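Long-range contacts in periplasmic oligopeptide-binding protein (Burkholderia pseudomallei, PDB 3ZS6), which probably binds oligopeptides in the periplasm and hands them to an ABC transporter for uptake: residues I231-S236 against R479-Y484; Q5-Q10 against Q500-I505; L253-Q258 against Y488-Y493; R9-E14 against V211-I216. All blocks are in the same frame, centred on the assembly; numbering follows the deposited sequence. Where two conformers were deposited one is given.

Contact 1 of 4, residues I231-S236 against R479-Y484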
# COMPACT_ATOMS: atom_id res chain seq x y z
N ILE A 231 17.67 -16.52 -4.52
CA ILE A 231 16.52 -15.66 -4.77
C ILE A 231 16.59 -15.16 -6.21
O ILE A 231 17.67 -14.90 -6.72
CB ILE A 231 16.56 -14.44 -3.83
CG1 ILE A 231 16.39 -14.88 -2.38
CG2 ILE A 231 15.49 -13.42 -4.21
CD1 ILE A 231 16.58 -13.77 -1.37
N ASP A 232 15.45 -15.03 -6.88
CA ASP A 232 15.46 -14.56 -8.27
C ASP A 232 15.01 -13.11 -8.40
O ASP A 232 15.15 -12.50 -9.47
CB ASP A 232 14.54 -15.41 -9.15
CG ASP A 232 14.82 -16.90 -9.02
OD1 ASP A 232 15.91 -17.34 -9.44
OD2 ASP A 232 13.93 -17.62 -8.52
N TYR A 233 14.45 -12.57 -7.32
CA TYR A 233 13.62 -11.37 -7.38
C TYR A 233 13.62 -10.76 -5.98
O TYR A 233 12.96 -11.28 -5.08
CB TYR A 233 12.21 -11.83 -7.76
CG TYR A 233 11.17 -10.77 -8.10
CD1 TYR A 233 10.65 -9.92 -7.13
CD2 TYR A 233 10.67 -10.66 -9.40
CE1 TYR A 233 9.68 -8.97 -7.43
CE2 TYR A 233 9.69 -9.71 -9.72
CZ TYR A 233 9.21 -8.87 -8.73
OH TYR A 233 8.25 -7.94 -9.04
N THR A 234 14.36 -9.67 -5.78
CA THR A 234 14.43 -9.05 -4.46
C THR A 234 13.31 -8.04 -4.25
O THR A 234 12.65 -7.62 -5.20
CB THR A 234 15.78 -8.31 -4.22
OG1 THR A 234 15.81 -7.10 -4.98
CG2 THR A 234 16.97 -9.19 -4.57
N TYR A 235 13.13 -7.63 -3.01
CA TYR A 235 12.17 -6.58 -2.70
C TYR A 235 12.69 -5.22 -3.15
O TYR A 235 11.99 -4.47 -3.85
CB TYR A 235 11.89 -6.57 -1.20
CG TYR A 235 11.11 -5.36 -0.74
CD1 TYR A 235 9.80 -5.15 -1.16
CD2 TYR A 235 11.69 -4.41 0.10
CE1 TYR A 235 9.08 -4.04 -0.75
CE2 TYR A 235 10.98 -3.30 0.53
CZ TYR A 235 9.68 -3.12 0.10
OH TYR A 235 8.98 -2.01 0.51
N SER A 236 13.93 -4.91 -2.79
CA SER A 236 14.55 -3.64 -3.14
C SER A 236 16.06 -3.82 -3.29
O SER A 236 16.53 -4.89 -3.67
CB SER A 236 14.24 -2.60 -2.06
OG SER A 236 14.87 -1.36 -2.33
N ARG A 479 15.11 -2.63 -7.80
CA ARG A 479 15.27 -3.97 -7.24
C ARG A 479 16.05 -4.84 -8.23
O ARG A 479 16.24 -4.45 -9.39
CB ARG A 479 13.90 -4.60 -6.92
CG ARG A 479 13.03 -4.92 -8.14
CD ARG A 479 11.99 -6.01 -7.81
NE ARG A 479 11.17 -5.67 -6.65
CZ ARG A 479 10.02 -4.99 -6.72
NH1 ARG A 479 9.54 -4.59 -7.90
NH2 ARG A 479 9.35 -4.71 -5.61
N LEU A 480 16.52 -5.99 -7.75
CA LEU A 480 17.25 -6.93 -8.60
C LEU A 480 16.34 -8.06 -9.03
O LEU A 480 15.67 -8.69 -8.20
CB LEU A 480 18.48 -7.50 -7.86
CG LEU A 480 19.63 -6.51 -7.62
CD1 LEU A 480 20.55 -6.99 -6.49
CD2 LEU A 480 20.42 -6.26 -8.91
N VAL A 481 16.29 -8.31 -10.34
CA VAL A 481 15.53 -9.42 -10.90
C VAL A 481 16.42 -10.10 -11.94
O VAL A 481 16.97 -9.44 -12.83
CB VAL A 481 14.22 -8.94 -11.56
CG1 VAL A 481 13.48 -10.11 -12.20
CG2 VAL A 481 13.32 -8.22 -10.53
N LYS A 482 16.60 -11.41 -11.80
CA LYS A 482 17.55 -12.16 -12.63
C LYS A 482 17.27 -11.98 -14.13
O LYS A 482 16.12 -11.80 -14.54
CB LYS A 482 17.53 -13.64 -12.24
CG LYS A 482 18.00 -13.91 -10.81
CD LYS A 482 19.52 -13.79 -10.69
CE LYS A 482 20.01 -14.16 -9.29
NZ LYS A 482 21.50 -14.23 -9.24
N SER A 483 18.33 -12.03 -14.93
CA SER A 483 18.21 -11.87 -16.38
C SER A 483 17.34 -12.95 -17.03
O SER A 483 16.77 -12.73 -18.10
CB SER A 483 19.60 -11.87 -17.05
OG SER A 483 20.35 -10.76 -16.59
N TYR A 484 17.24 -14.11 -16.39
CA TYR A 484 16.39 -15.18 -16.93
C TYR A 484 14.91 -15.05 -16.55
O TYR A 484 14.09 -15.88 -16.95
CB TYR A 484 16.91 -16.56 -16.54
CG TYR A 484 17.17 -16.75 -15.06
CD1 TYR A 484 16.12 -16.95 -14.16
CD2 TYR A 484 18.47 -16.72 -14.55
CE1 TYR A 484 16.36 -17.12 -12.80
CE2 TYR A 484 18.72 -16.89 -13.20
CZ TYR A 484 17.66 -17.08 -12.33
OH TYR A 484 17.92 -17.25 -10.98

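Contact 2 of 4, residues Q5-Q10 against Q500-I505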
# COMPACT_ATOMS: atom_id res chain seq x y z
N GLN A 5 10.62 -23.93 -14.00
CA GLN A 5 9.83 -22.72 -13.85
C GLN A 5 9.49 -22.49 -12.38
O GLN A 5 8.33 -22.40 -12.00
CB GLN A 5 8.54 -22.81 -14.69
CG GLN A 5 8.79 -22.88 -16.20
CD GLN A 5 9.29 -21.56 -16.78
OE1 GLN A 5 9.09 -20.49 -16.19
NE2 GLN A 5 9.95 -21.62 -17.94
N ASP A 6 10.53 -22.43 -11.54
CA ASP A 6 10.38 -22.11 -10.13
C ASP A 6 10.83 -20.68 -9.91
O ASP A 6 11.90 -20.28 -10.37
CB ASP A 6 11.25 -23.02 -9.24
CG ASP A 6 10.83 -24.47 -9.29
OD1 ASP A 6 9.73 -24.77 -9.81
OD2 ASP A 6 11.58 -25.33 -8.79
N LEU A 7 10.03 -19.91 -9.19
CA LEU A 7 10.39 -18.53 -8.89
C LEU A 7 10.45 -18.31 -7.39
O LEU A 7 9.53 -18.71 -6.67
CB LEU A 7 9.37 -17.58 -9.50
CG LEU A 7 9.64 -16.09 -9.27
CD1 LEU A 7 10.84 -15.64 -10.10
CD2 LEU A 7 8.39 -15.29 -9.64
N THR A 8 11.52 -17.68 -6.92
CA THR A 8 11.68 -17.35 -5.51
C THR A 8 11.77 -15.83 -5.35
O THR A 8 12.69 -15.20 -5.90
CB THR A 8 12.94 -18.01 -4.91
OG1 THR A 8 12.83 -19.43 -5.02
CG2 THR A 8 13.11 -17.63 -3.44
N ARG A 9 10.83 -15.26 -4.61
CA ARG A 9 10.74 -13.81 -4.43
C ARG A 9 10.95 -13.44 -2.96
O ARG A 9 10.41 -14.10 -2.08
CB ARG A 9 9.36 -13.29 -4.88
CG ARG A 9 8.94 -13.73 -6.29
CD ARG A 9 7.46 -13.38 -6.56
NE ARG A 9 7.20 -11.94 -6.51
CZ ARG A 9 6.30 -11.31 -7.25
NH1 ARG A 9 5.55 -11.99 -8.11
NH2 ARG A 9 6.15 -9.99 -7.14
N GLN A 10 11.71 -12.38 -2.71
CA GLN A 10 11.95 -11.93 -1.33
C GLN A 10 10.96 -10.83 -0.95
O GLN A 10 10.77 -9.87 -1.71
CB GLN A 10 13.39 -11.43 -1.16
CG GLN A 10 13.69 -10.83 0.24
CD GLN A 10 14.01 -9.33 0.22
OE1 GLN A 10 14.55 -8.80 -0.75
NE2 GLN A 10 13.69 -8.64 1.31
N GLN A 500 2.06 -14.81 -12.14
CA GLN A 500 1.54 -15.45 -13.35
C GLN A 500 1.86 -14.68 -14.64
O GLN A 500 1.70 -15.21 -15.74
CB GLN A 500 0.03 -15.69 -13.25
CG GLN A 500 -0.83 -14.42 -13.31
CD GLN A 500 -2.28 -14.72 -13.67
OE1 GLN A 500 -3.20 -14.49 -12.89
NE2 GLN A 500 -2.47 -15.24 -14.88
N ASP A 501 2.28 -13.43 -14.49
CA ASP A 501 2.59 -12.61 -15.66
C ASP A 501 4.06 -12.73 -16.07
O ASP A 501 4.46 -12.20 -17.10
CB ASP A 501 2.19 -11.15 -15.42
CG ASP A 501 0.68 -10.98 -15.23
OD1 ASP A 501 -0.09 -11.59 -16.00
OD2 ASP A 501 0.25 -10.26 -14.30
N MET A 502 4.85 -13.44 -15.26
CA MET A 502 6.27 -13.64 -15.58
C MET A 502 6.55 -15.07 -16.04
O MET A 502 5.69 -15.95 -15.94
CB MET A 502 7.15 -13.24 -14.38
CG MET A 502 7.20 -11.72 -14.14
SD MET A 502 8.10 -11.22 -12.65
CE MET A 502 6.88 -11.61 -11.39
N TYR A 503 7.75 -15.31 -16.56
CA TYR A 503 8.12 -16.62 -17.07
C TYR A 503 9.64 -16.71 -17.15
O TYR A 503 10.31 -15.71 -17.39
CB TYR A 503 7.51 -16.85 -18.46
CG TYR A 503 7.73 -15.68 -19.40
CD1 TYR A 503 8.87 -15.58 -20.17
CD2 TYR A 503 6.80 -14.65 -19.48
CE1 TYR A 503 9.08 -14.51 -21.02
CE2 TYR A 503 6.99 -13.57 -20.31
CZ TYR A 503 8.14 -13.50 -21.08
OH TYR A 503 8.32 -12.42 -21.91
N LEU A 504 10.17 -17.91 -16.97
CA LEU A 504 11.61 -18.10 -17.00
C LEU A 504 12.08 -18.47 -18.39
O LEU A 504 11.48 -19.30 -19.06
CB LEU A 504 12.05 -19.18 -16.00
CG LEU A 504 11.70 -18.90 -14.53
CD1 LEU A 504 12.53 -19.78 -13.62
CD2 LEU A 504 11.93 -17.43 -14.19
N ILE A 505 13.17 -17.83 -18.83
CA ILE A 505 13.73 -18.13 -20.15
C ILE A 505 15.13 -18.72 -20.02
O ILE A 505 15.71 -18.73 -18.94
CB ILE A 505 13.83 -16.87 -21.02
CG1 ILE A 505 14.61 -15.78 -20.28
CG2 ILE A 505 12.44 -16.38 -21.38
CD1 ILE A 505 14.74 -14.48 -21.05

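Contact 3 of 4, residues L253-Q258 against Y488-Y493. With GOL (glycerol), chain E.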
# COMPACT_ATOMS: atom_id res chain seq x y z
N LEU A 253 19.33 -4.80 -12.33
CA LEU A 253 18.84 -3.74 -11.45
C LEU A 253 17.73 -3.00 -12.20
O LEU A 253 18.02 -2.24 -13.13
CB LEU A 253 19.97 -2.78 -11.06
CG LEU A 253 19.62 -1.50 -10.28
CD1 LEU A 253 18.59 -1.78 -9.23
CD2 LEU A 253 20.87 -0.88 -9.64
N ARG A 254 16.48 -3.27 -11.84
CA ARG A 254 15.34 -2.70 -12.55
C ARG A 254 14.96 -1.36 -11.92
O ARG A 254 14.48 -1.31 -10.79
CB ARG A 254 14.16 -3.66 -12.53
CG ARG A 254 14.52 -5.12 -12.81
CD ARG A 254 15.16 -5.32 -14.20
NE ARG A 254 15.60 -6.70 -14.35
CZ ARG A 254 15.11 -7.56 -15.24
NH1 ARG A 254 14.18 -7.18 -16.12
NH2 ARG A 254 15.57 -8.81 -15.26
N PRO A 255 15.18 -0.27 -12.66
CA PRO A 255 15.10 1.08 -12.08
C PRO A 255 13.75 1.74 -12.29
O PRO A 255 13.00 1.35 -13.19
CB PRO A 255 16.13 1.83 -12.90
CG PRO A 255 15.96 1.24 -14.29
CD PRO A 255 15.61 -0.23 -14.06
N GLY A 256 13.47 2.74 -11.47
CA GLY A 256 12.32 3.61 -11.63
C GLY A 256 11.82 4.16 -10.30
O GLY A 256 12.28 3.75 -9.24
N LEU A 257 10.87 5.09 -10.36
CA LEU A 257 10.19 5.56 -9.16
C LEU A 257 8.81 4.91 -9.09
O LEU A 257 8.25 4.50 -10.11
CB LEU A 257 10.06 7.08 -9.19
CG LEU A 257 11.34 7.91 -9.12
CD1 LEU A 257 11.05 9.35 -9.55
CD2 LEU A 257 11.96 7.86 -7.73
N GLN A 258 8.26 4.82 -7.89
CA GLN A 258 6.93 4.25 -7.70
C GLN A 258 5.93 5.31 -7.30
O GLN A 258 6.32 6.40 -6.88
CB GLN A 258 6.98 3.13 -6.66
CG GLN A 258 7.32 1.77 -7.26
CD GLN A 258 7.86 0.80 -6.23
OE1 GLN A 258 8.19 1.18 -5.11
NE2 GLN A 258 7.96 -0.47 -6.61
N TYR A 488 9.05 -8.81 -17.08
CA TYR A 488 9.12 -7.65 -16.19
C TYR A 488 9.09 -6.37 -17.01
O TYR A 488 9.81 -6.25 -18.00
CB TYR A 488 10.40 -7.71 -15.33
CG TYR A 488 10.39 -6.81 -14.10
CD1 TYR A 488 10.80 -5.48 -14.18
CD2 TYR A 488 9.97 -7.30 -12.87
CE1 TYR A 488 10.80 -4.66 -13.05
CE2 TYR A 488 9.96 -6.49 -11.73
CZ TYR A 488 10.37 -5.17 -11.83
OH TYR A 488 10.36 -4.37 -10.71
N THR A 489 8.27 -5.40 -16.61
CA THR A 489 8.25 -4.10 -17.29
C THR A 489 8.59 -2.98 -16.32
O THR A 489 8.58 -3.19 -15.10
CB THR A 489 6.89 -3.78 -17.93
OG1 THR A 489 6.00 -3.25 -16.93
CG2 THR A 489 6.27 -5.02 -18.59
N LEU A 490 8.87 -1.80 -16.85
CA LEU A 490 9.22 -0.67 -15.99
C LEU A 490 8.07 0.32 -15.89
O LEU A 490 8.27 1.47 -15.49
CB LEU A 490 10.48 0.02 -16.52
CG LEU A 490 11.71 -0.88 -16.70
CD1 LEU A 490 12.90 -0.08 -17.25
CD2 LEU A 490 12.08 -1.59 -15.41
N THR A 491 6.86 -0.13 -16.23
CA THR A 491 5.72 0.78 -16.26
C THR A 491 4.62 0.45 -15.23
O THR A 491 3.59 1.12 -15.18
CB THR A 491 5.10 0.83 -17.67
OG1 THR A 491 4.60 -0.47 -18.00
CG2 THR A 491 6.15 1.24 -18.70
N ASN A 492 4.85 -0.58 -14.42
CA ASN A 492 3.92 -0.93 -13.33
C ASN A 492 4.17 -0.04 -12.10
O ASN A 492 4.82 -0.45 -11.14
CB ASN A 492 4.08 -2.42 -12.98
CG ASN A 492 2.93 -2.96 -12.14
OD1 ASN A 492 2.54 -2.37 -11.12
ND2 ASN A 492 2.38 -4.10 -12.55
N TYR A 493 3.64 1.18 -12.15
CA TYR A 493 3.97 2.21 -11.17
C TYR A 493 3.47 1.97 -9.74
O TYR A 493 3.97 2.58 -8.79
CB TYR A 493 3.52 3.59 -11.68
CG TYR A 493 4.10 3.94 -13.04
CD1 TYR A 493 5.47 4.09 -13.21
CD2 TYR A 493 3.28 4.10 -14.14
CE1 TYR A 493 6.01 4.41 -14.46
CE2 TYR A 493 3.81 4.42 -15.39
CZ TYR A 493 5.17 4.57 -15.54
OH TYR A 493 5.69 4.88 -16.78
C1 GOL E . 12.14 -3.49 -19.93
O1 GOL E . 10.79 -3.61 -20.32
C2 GOL E . 12.41 -4.31 -18.68
O2 GOL E . 12.23 -5.68 -18.92
C3 GOL E . 13.84 -4.05 -18.22
O3 GOL E . 13.93 -4.32 -16.85
O HOH W 1 11.46 -2.03 -10.66
O HOH W 2 12.11 -9.27 -17.83
O HOH W 3 8.60 2.14 -12.14

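Contact 4 of 4, residues R9-E14 against V211-I216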
# COMPACT_ATOMS: atom_id res chain seq x y z
N ARG A 9 10.83 -15.26 -4.61
CA ARG A 9 10.74 -13.81 -4.43
C ARG A 9 10.95 -13.44 -2.96
O ARG A 9 10.41 -14.10 -2.08
CB ARG A 9 9.36 -13.29 -4.88
CG ARG A 9 8.94 -13.73 -6.29
CD ARG A 9 7.46 -13.38 -6.56
NE ARG A 9 7.20 -11.94 -6.51
CZ ARG A 9 6.30 -11.31 -7.25
NH1 ARG A 9 5.55 -11.99 -8.11
NH2 ARG A 9 6.15 -9.99 -7.14
N GLN A 10 11.71 -12.38 -2.71
CA GLN A 10 11.95 -11.93 -1.33
C GLN A 10 10.96 -10.83 -0.95
O GLN A 10 10.77 -9.87 -1.71
CB GLN A 10 13.39 -11.43 -1.16
CG GLN A 10 13.69 -10.83 0.24
CD GLN A 10 14.01 -9.33 0.22
OE1 GLN A 10 14.55 -8.80 -0.75
NE2 GLN A 10 13.69 -8.64 1.31
N VAL A 11 10.33 -10.98 0.20
CA VAL A 11 9.46 -9.92 0.74
C VAL A 11 10.05 -9.34 2.04
O VAL A 11 10.81 -10.01 2.74
CB VAL A 11 8.01 -10.40 0.93
CG1 VAL A 11 7.33 -10.62 -0.44
CG2 VAL A 11 7.96 -11.67 1.77
N PRO A 12 9.72 -8.07 2.35
CA PRO A 12 10.41 -7.34 3.43
C PRO A 12 10.03 -7.77 4.85
O PRO A 12 10.70 -7.37 5.80
CB PRO A 12 9.99 -5.88 3.18
CG PRO A 12 8.63 -6.00 2.52
CD PRO A 12 8.75 -7.23 1.63
N ALA A 13 8.99 -8.58 4.99
CA ALA A 13 8.54 -9.00 6.32
C ALA A 13 7.53 -10.15 6.22
O ALA A 13 7.04 -10.44 5.13
CB ALA A 13 7.92 -7.82 7.06
N GLU A 14 7.25 -10.80 7.35
CA GLU A 14 6.19 -11.81 7.41
C GLU A 14 4.85 -11.17 7.10
O GLU A 14 4.52 -10.10 7.64
CB GLU A 14 6.15 -12.46 8.79
CG GLU A 14 4.93 -13.37 9.05
CD GLU A 14 4.94 -14.64 8.20
OE1 GLU A 14 5.98 -14.95 7.57
OE2 GLU A 14 3.90 -15.32 8.16
N VAL A 211 5.94 -20.90 -6.82
CA VAL A 211 6.41 -19.63 -6.27
C VAL A 211 6.72 -19.78 -4.78
O VAL A 211 5.93 -20.33 -4.02
CB VAL A 211 5.36 -18.51 -6.44
CG1 VAL A 211 5.93 -17.17 -5.99
CG2 VAL A 211 4.91 -18.42 -7.88
N THR A 212 7.90 -19.31 -4.40
CA THR A 212 8.32 -19.32 -3.01
C THR A 212 8.54 -17.88 -2.55
O THR A 212 9.27 -17.12 -3.19
CB THR A 212 9.64 -20.11 -2.86
OG1 THR A 212 9.42 -21.49 -3.20
CG2 THR A 212 10.18 -20.01 -1.43
N TYR A 213 7.88 -17.50 -1.45
CA TYR A 213 8.06 -16.18 -0.84
C TYR A 213 8.87 -16.29 0.46
O TYR A 213 8.45 -16.97 1.41
CB TYR A 213 6.71 -15.51 -0.55
CG TYR A 213 6.04 -14.92 -1.78
CD1 TYR A 213 6.45 -13.70 -2.29
CD2 TYR A 213 4.99 -15.58 -2.42
CE1 TYR A 213 5.85 -13.15 -3.42
CE2 TYR A 213 4.38 -15.03 -3.55
CZ TYR A 213 4.82 -13.82 -4.04
OH TYR A 213 4.23 -13.26 -5.16
N LEU A 214 10.00 -15.60 0.51
CA LEU A 214 10.85 -15.61 1.71
C LEU A 214 10.86 -14.24 2.38
O LEU A 214 11.29 -13.26 1.78
CB LEU A 214 12.30 -15.98 1.35
CG LEU A 214 12.52 -17.25 0.54
CD1 LEU A 214 14.02 -17.43 0.21
CD2 LEU A 214 11.99 -18.44 1.32
N PRO A 215 10.37 -14.17 3.62
CA PRO A 215 10.48 -12.93 4.40
C PRO A 215 11.90 -12.72 4.86
O PRO A 215 12.43 -13.51 5.66
CB PRO A 215 9.58 -13.19 5.61
CG PRO A 215 9.59 -14.69 5.76
CD PRO A 215 9.63 -15.22 4.35
N ILE A 216 12.53 -11.66 4.35
CA ILE A 216 13.90 -11.31 4.73
C ILE A 216 13.92 -9.82 5.07
O ILE A 216 13.70 -8.98 4.19
CB ILE A 216 14.87 -11.54 3.55
CG1 ILE A 216 14.75 -12.98 3.02
CG2 ILE A 216 16.30 -11.23 3.97
CD1 ILE A 216 15.41 -14.01 3.91

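Contact 1 of 4, residues I231-S236 against R479-Y484
Tyr233 lays its ring over Val481, whose CG2 stands 4.1 Å from the Tyr233 ring centroid and 24° off the ring normal, a CH-pi contact shifted toward CD2 and CE2. The two side chains run side by side and point the same way. CD of Arg479 reaches the same face of that ring off-centre, beyond CE1, and the Arg479 guanidinium is turned 24° from the ring plane. Arg479 NE gives Thr234 O a weak, bent bond of 2.8 Å, and both NE and NH2 make further weak bonds to Tyr235 O. The stronger grip on this charge lies outside: Asp495 forms a salt bridge with NH2, and Tyr488 OH bonds NH1.

Between the backbones, Tyr233 and Val481 form a single bridge with the pattern of a non-hydrogen-bonded antiparallel pair, flanked by Lys482 N to Asp232 O (3.0 Å) and Thr234 N to Leu480 O (2.9 Å). It joins the chain just past the end of strand 470-480 to the loop between helices 219-227 and 242-249, within the periplasmic-binding-protein fold. Past the bridge a side chain takes over as acceptor: Thr234 OG1, set between backbone N and carbonyl carbon (chi1 73°), accepts from Leu480 N at 3.1 Å. The same Thr234 OG1 donates to Ser236 O at 2.7 Å, in the carbonyl plane on a lone pair, which fixes its rotation. At the other end Tyr484 OH donates to Asp232 OD1 at 2.5 Å, nearly in line with the C-O bond, while Asp232 OD2 accepts from Thr8 N.

Contact 2 of 4, residues Q5-Q10 against Q500-I505
Gln5 turns its side-chain amide onto the backbone of Leu504, and this is the tight part of the contact. Leu504 N donates to Gln5 OE1 at 2.9 Å, in the plane of the amide carbonyl and on a lone pair, while Gln5 NE2 returns a bond to Leu504 O at 3.0 Å. The second bond is straight at the hydrogen (165°), and its acceptor lies close to the amide plane, so two bonds fix the rotation of the amide. A bend at chi2 (-70°) brings CD to this place. Leu504 CB presses on Gln5 OE1 at 3.2 Å, and Leu504 CD1 meets Asp6 O at 3.3 Å.

Toward the chain interior the fit is looser. Leu7 CD2 and Met502 CE are 4.3 Å apart, and Arg9 meets Met502 tip to tip, Arg9 NH1 lying 3.6 Å from Met502 CE. On the outer side Asp6 and Tyr503 are partly exposed, their side chains starting away from the contact.

The directions from Gln5 to Arg9 and from Met502 to Leu504 are 122° apart, and no backbones pair. Leu504 belongs to the short strand 503-504, antiparallel to 485-486, so the Gln5 amide stands in for a strand partner and joins the two chain ends. Gln5 NE2 also bonds Ala2 O. Chemically, polar backbone groups of a buried residue are satisfied by one amide, whereas the Arg9 charge gains only a methyl here and donates to Ser499 OG (from NH1) and Arg497 O (from NH2).

Contact 3 of 4, residues L253-Q258 against Y488-Y493
Arg254 and Tyr488 press together without a direct hydrogen bond, and none joins segments 253-258 and 488-493 anywhere; small molecules do the bridging. Water 1 donates to Arg254 O at 3.1 Å and pairs with Tyr488 OH at 2.6 Å, in the plane of the ring. A glycerol, probably from the crystallisation liquor, makes a second bridge: Arg254 NH1 donates to its O3 at 3.0 Å, and its O2 donates to Tyr488 O at 2.7 Å.

The direct contact is largely apolar. Arg254 CB lies 3.5 Å from Tyr488 CE1, and Arg254 CG makes an off-centre CH-pi contact at 30° from the ring normal. Leu490 CD2 adds a touch on Pro255 CD at 4.0 Å. Set apart from these, Gln258 CA approaches Tyr493 O to 3.6 Å. Strand 253-258 pairs with 470-480 in the large mixed sheet, and the loop after strand 485-486 lies against it here. Arg254 NH2 bonds Val481 O; Tyr488 OH has Arg479 as second partner beside the water. Between these two segments, then, the polar links run through water and a probable additive, while just beyond them the backbones of Tyr493 and Leu259 hydrogen-bond directly.

Contact 4 of 4, residues R9-E14 against V211-I216
Val11 CG1 meets Tyr213 CD1 at 3.7 Å, the two side chains crossing at about a right angle. Beside it Arg9 runs alongside Tyr213 in the same direction, Arg9 CD 3.5 Å from Tyr213 CE1, and the phenol oxygen sits over one face of the guanidinium. Tyr213 OH is 3.5 Å from Arg9 NH1, but the angle is too poor for a hydrogen bond; NH1 bonds Ser499 OG instead. Gln10, which shares the other face of the sheet with Leu214, crosses Ile216 at about a right angle, Gln10 CG to Ile216 CB 3.6 Å. Gln10 CG is anti to the backbone N (chi1 175°), and a bend at chi2 then sets CD beside Ile216; Gln10 NE2 gives Ile216 O a weak bond at 2.9 Å.

These side chains are set by a parallel strand pair: the axes of 9-11 and 211-215 come within 4.6 Å at 33°. Arg9 N bonds Thr212 O, Leu214 N bonds Arg9 O, Val11 N bonds Leu214 O and Ile216 N bonds Val11 O. The register pairs Arg9 with Tyr213, Gln10 with Leu214 and Val11 with Pro215.

Farther out, Tyr213 OH bonds Asp34 OD2 and Gln10 OE1 takes Tyr235 N, so both polar ends are fixed by other parts of the chain. Beyond the strand, Glu14 lies alongside Pro215, Glu14 OE1 4.0 Å from Pro215 CG and bonded to Asn189 N. Strand 6-11 is an outermost strand, within this chain, of a four-stranded mixed sheet in which 210-215 is next, followed by 191-196; helix 26-35 touches the side carrying Arg9 and Tyr213, and helix 219-227 touches Gln10 and Ile216.

The four contacts form one cluster, their centres about 10 to 19 Å apart. Contacts 2 and 4 both use strand 6-11, and contact 4 carries it into the sheet with 210-215. Contact 1 touches the other three: Tyr233 O meets Gln10 N of contact 4, Tyr484 O meets Ile505 N of contact 2, and Arg479 O meets Arg254 N of contact 3, where strands 470-480 and 253-258 are neighbours. Contact 3 touches neither contact 2 nor contact 4. Along the chain contact 2 spans nearly everything, contact 4 closes before contacts 1 and 3 open, and these two interlace. Both chain ends are thus tied to the sheet of 6-11 and 210-215 and, through contact 1, to that of 470-480 and 253-258.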